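Local coordinates for protein probable UbiX-like flavin prenyltransferase (Escherichia coli, PDB 1SBZ) that probably makes the prenylated flavin cofactor of a partner phenolic acid decarboxylase by joining a dimethylallyl group to reduced FMN, at residues G16-Q21 and H164-V169. Sequence-based numbering, arbitrary orientation.
Sequences GVALLQ and HVVARV
One residue ahead of Val169, which packs against Leu19 of the facing helix, Arg168 NH2 forms salt bridges with Asp171 and with Glu113 of a second subunit. The two acids would hold the guanidinium at a subunit boundary of the dodecamer, while Val166 and Val169 of the same helix meet the neighbouring helix through methyl groups. The fold is a Rossmann-like flavoprotein domain with a parallel sheet in the strand order 3-2-1-4-5-6, and the contact illustrates how two helices distant in sequence pack together over one face of such a sheet. Segments 16-21 and 164-169 cross at -58°, with their axes 9.5 Å apart. Val166 leads the contact: its CA lies 5.6 Å from the CA of Leu19, and its forked end meets the backbone itself. CG1 lies 3.9 Å from Leu19 CA, whereas CG2 reaches Leu19 N at 3.8 Å and also touches Ala18 CB, a small side chain, consistent with the close approach of the valine. Leu19 extends alongside this valine toward the sheet, its CG anti to the backbone N (chi1 175°), and its side chain also packs on Val5, Ile82 and Ile84 of the two central strands. Val169 comes down on Ile82 as well; leucine and valine thus share Ile82, and the side chain of Val169 is about 11 Å from that of Arg122, a predicted FMN-binding residue. There the Leu19 and Val169 side chains cross at about a right angle, Leu19 CD1 resting 3.8 Å from Val169 CG1.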
ATOM      1  N   GLY D  16       6.711  22.983 -28.791  1.00 21.25           N
ATOM      2  CA  GLY D  16       5.637  22.418 -29.611  1.00 21.32           C
ATOM      3  C   GLY D  16       5.767  22.794 -31.074  1.00 22.12           C
ATOM      4  O   GLY D  16       5.671  21.935 -31.959  1.00 22.41           O
ATOM      5  N   VAL D  17       5.986  24.079 -31.331  1.00 22.37           N
ATOM      6  CA  VAL D  17       6.164  24.587 -32.698  1.00 22.81           C
ATOM      7  C   VAL D  17       7.345  23.916 -33.403  1.00 23.30           C
ATOM      8  O   VAL D  17       7.226  23.515 -34.561  1.00 23.14           O
ATOM      9  CB  VAL D  17       6.331  26.128 -32.725  1.00 22.73           C
ATOM     10  CG1 VAL D  17       6.478  26.641 -34.166  1.00 22.81           C
ATOM     11  CG2 VAL D  17       5.154  26.805 -32.036  1.00 22.31           C
ATOM     12  N   ALA D  18       8.468  23.781 -32.694  1.00 23.57           N
ATOM     13  CA  ALA D  18       9.659  23.161 -33.258  1.00 24.19           C
ATOM     14  C   ALA D  18       9.451  21.678 -33.581  1.00 24.64           C
ATOM     15  O   ALA D  18       9.919  21.197 -34.612  1.00 24.72           O
ATOM     16  CB  ALA D  18      10.845  23.344 -32.336  1.00 24.16           C
ATOM     17  N   LEU D  19       8.755  20.963 -32.698  1.00 24.89           N
ATOM     18  CA  LEU D  19       8.438  19.558 -32.948  1.00 25.33           C
ATOM     19  C   LEU D  19       7.514  19.411 -34.160  1.00 25.76           C
ATOM     20  O   LEU D  19       7.702  18.507 -34.984  1.00 25.48           O
ATOM     21  CB  LEU D  19       7.842  18.894 -31.701  1.00 24.90           C
ATOM     22  CG  LEU D  19       7.340  17.448 -31.815  1.00 25.28           C
ATOM     23  CD1 LEU D  19       7.841  16.615 -30.648  1.00 24.98           C
ATOM     24  CD2 LEU D  19       5.821  17.420 -31.891  1.00 25.41           C
ATOM     25  N   LEU D  20       6.526  20.304 -34.258  1.00 26.19           N
ATOM     26  CA  LEU D  20       5.613  20.326 -35.399  1.00 27.02           C
ATOM     27  C   LEU D  20       6.327  20.676 -36.699  1.00 28.31           C
ATOM     28  O   LEU D  20       6.008  20.116 -37.750  1.00 28.65           O
ATOM     29  CB  LEU D  20       4.453  21.300 -35.165  1.00 26.37           C
ATOM     30  CG  LEU D  20       3.287  20.857 -34.284  1.00 24.64           C
ATOM     31  CD1 LEU D  20       2.397  22.051 -33.992  1.00 21.92           C
ATOM     32  CD2 LEU D  20       2.487  19.741 -34.938  1.00 21.71           C
ATOM     33  N   GLN D  21       7.283  21.603 -36.627  1.00 29.78           N
ATOM     34  CA  GLN D  21       8.122  21.947 -37.776  1.00 31.32           C
ATOM     35  C   GLN D  21       8.936  20.744 -38.260  1.00 32.11           C
ATOM     36  O   GLN D  21       8.953  20.445 -39.454  1.00 32.39           O
ATOM     37  CB  GLN D  21       9.063  23.102 -37.430  1.00 31.18           C
ATOM     38  CG  GLN D  21       8.413  24.481 -37.471  1.00 32.12           C
ATOM     39  CD  GLN D  21       9.244  25.548 -36.780  1.00 32.13           C
ATOM     40  OE1 GLN D  21      10.176  25.239 -36.034  1.00 33.42           O
ATOM     41  NE2 GLN D  21       8.903  26.807 -37.023  1.00 33.58           N
ATOM     42  N   HIS D 164      17.412  20.123 -29.232  1.00 26.39           N
ATOM     43  CA  HIS D 164      17.902  18.940 -28.556  1.00 26.14           C
ATOM     44  C   HIS D 164      16.759  18.216 -27.850  1.00 25.77           C
ATOM     45  O   HIS D 164      16.673  16.995 -27.906  1.00 25.26           O
ATOM     46  CB  HIS D 164      19.006  19.295 -27.563  1.00 26.52           C
ATOM     47  CG  HIS D 164      19.646  18.098 -26.937  1.00 27.71           C
ATOM     48  ND1 HIS D 164      20.594  17.336 -27.586  1.00 28.46           N
ATOM     49  CD2 HIS D 164      19.451  17.510 -25.732  1.00 29.46           C
ATOM     50  CE1 HIS D 164      20.968  16.341 -26.801  1.00 29.83           C
ATOM     51  NE2 HIS D 164      20.291  16.423 -25.670  1.00 29.92           N
ATOM     52  N   VAL D 165      15.892  18.979 -27.183  1.00 25.30           N
ATOM     53  CA  VAL D 165      14.720  18.423 -26.511  1.00 24.76           C
ATOM     54  C   VAL D 165      13.837  17.726 -27.537  1.00 24.53           C
ATOM     55  O   VAL D 165      13.463  16.572 -27.351  1.00 24.65           O
ATOM     56  CB  VAL D 165      13.913  19.510 -25.741  1.00 24.72           C
ATOM     57  CG1 VAL D 165      12.584  18.960 -25.248  1.00 24.26           C
ATOM     58  CG2 VAL D 165      14.727  20.063 -24.569  1.00 24.12           C
ATOM     59  N   VAL D 166      13.529  18.430 -28.625  1.00 24.53           N
ATOM     60  CA  VAL D 166      12.705  17.898 -29.707  1.00 24.41           C
ATOM     61  C   VAL D 166      13.266  16.580 -30.256  1.00 24.78           C
ATOM     62  O   VAL D 166      12.524  15.611 -30.406  1.00 25.04           O
ATOM     63  CB  VAL D 166      12.523  18.929 -30.852  1.00 24.38           C
ATOM     64  CG1 VAL D 166      11.975  18.259 -32.110  1.00 24.24           C
ATOM     65  CG2 VAL D 166      11.610  20.071 -30.410  1.00 23.25           C
ATOM     66  N   ALA D 167      14.566  16.548 -30.544  1.00 24.96           N
ATOM     67  CA  ALA D 167      15.234  15.320 -31.006  1.00 25.25           C
ATOM     68  C   ALA D 167      15.051  14.141 -30.043  1.00 25.36           C
ATOM     69  O   ALA D 167      14.799  13.017 -30.473  1.00 25.06           O
ATOM     70  CB  ALA D 167      16.715  15.572 -31.252  1.00 24.93           C
ATOM     71  N   ARG D 168      15.173  14.417 -28.749  1.00 25.81           N
ATOM     72  CA  ARG D 168      15.088  13.386 -27.717  1.00 26.82           C
ATOM     73  C   ARG D 168      13.650  12.928 -27.475  1.00 27.12           C
ATOM     74  O   ARG D 168      13.422  11.787 -27.066  1.00 27.31           O
ATOM     75  CB  ARG D 168      15.742  13.868 -26.418  1.00 26.65           C
ATOM     76  CG  ARG D 168      17.226  14.271 -26.559  1.00 28.14           C
ATOM     77  CD  ARG D 168      18.261  13.211 -26.122  1.00 29.75           C
ATOM     78  NE  ARG D 168      17.817  11.864 -26.464  1.00 30.81           N
ATOM     79  CZ  ARG D 168      17.630  10.872 -25.600  1.00 29.34           C
ATOM     80  NH1 ARG D 168      17.890  11.020 -24.308  1.00 28.13           N
ATOM     81  NH2 ARG D 168      17.198   9.709 -26.053  1.00 29.74           N
ATOM     82  N   VAL D 169      12.689  13.823 -27.724  1.00 27.83           N
ATOM     83  CA  VAL D 169      11.271  13.458 -27.740  1.00 28.30           C
ATOM     84  C   VAL D 169      10.985  12.532 -28.934  1.00 28.88           C
ATOM     85  O   VAL D 169      10.381  11.471 -28.765  1.00 29.16           O
ATOM     86  CB  VAL D 169      10.338  14.707 -27.750  1.00 28.26           C
ATOM     87  CG1 VAL D 169       8.871  14.297 -27.879  1.00 28.11           C
ATOM     88  CG2 VAL D 169      10.528  15.537 -26.486  1.00 27.89           C
TER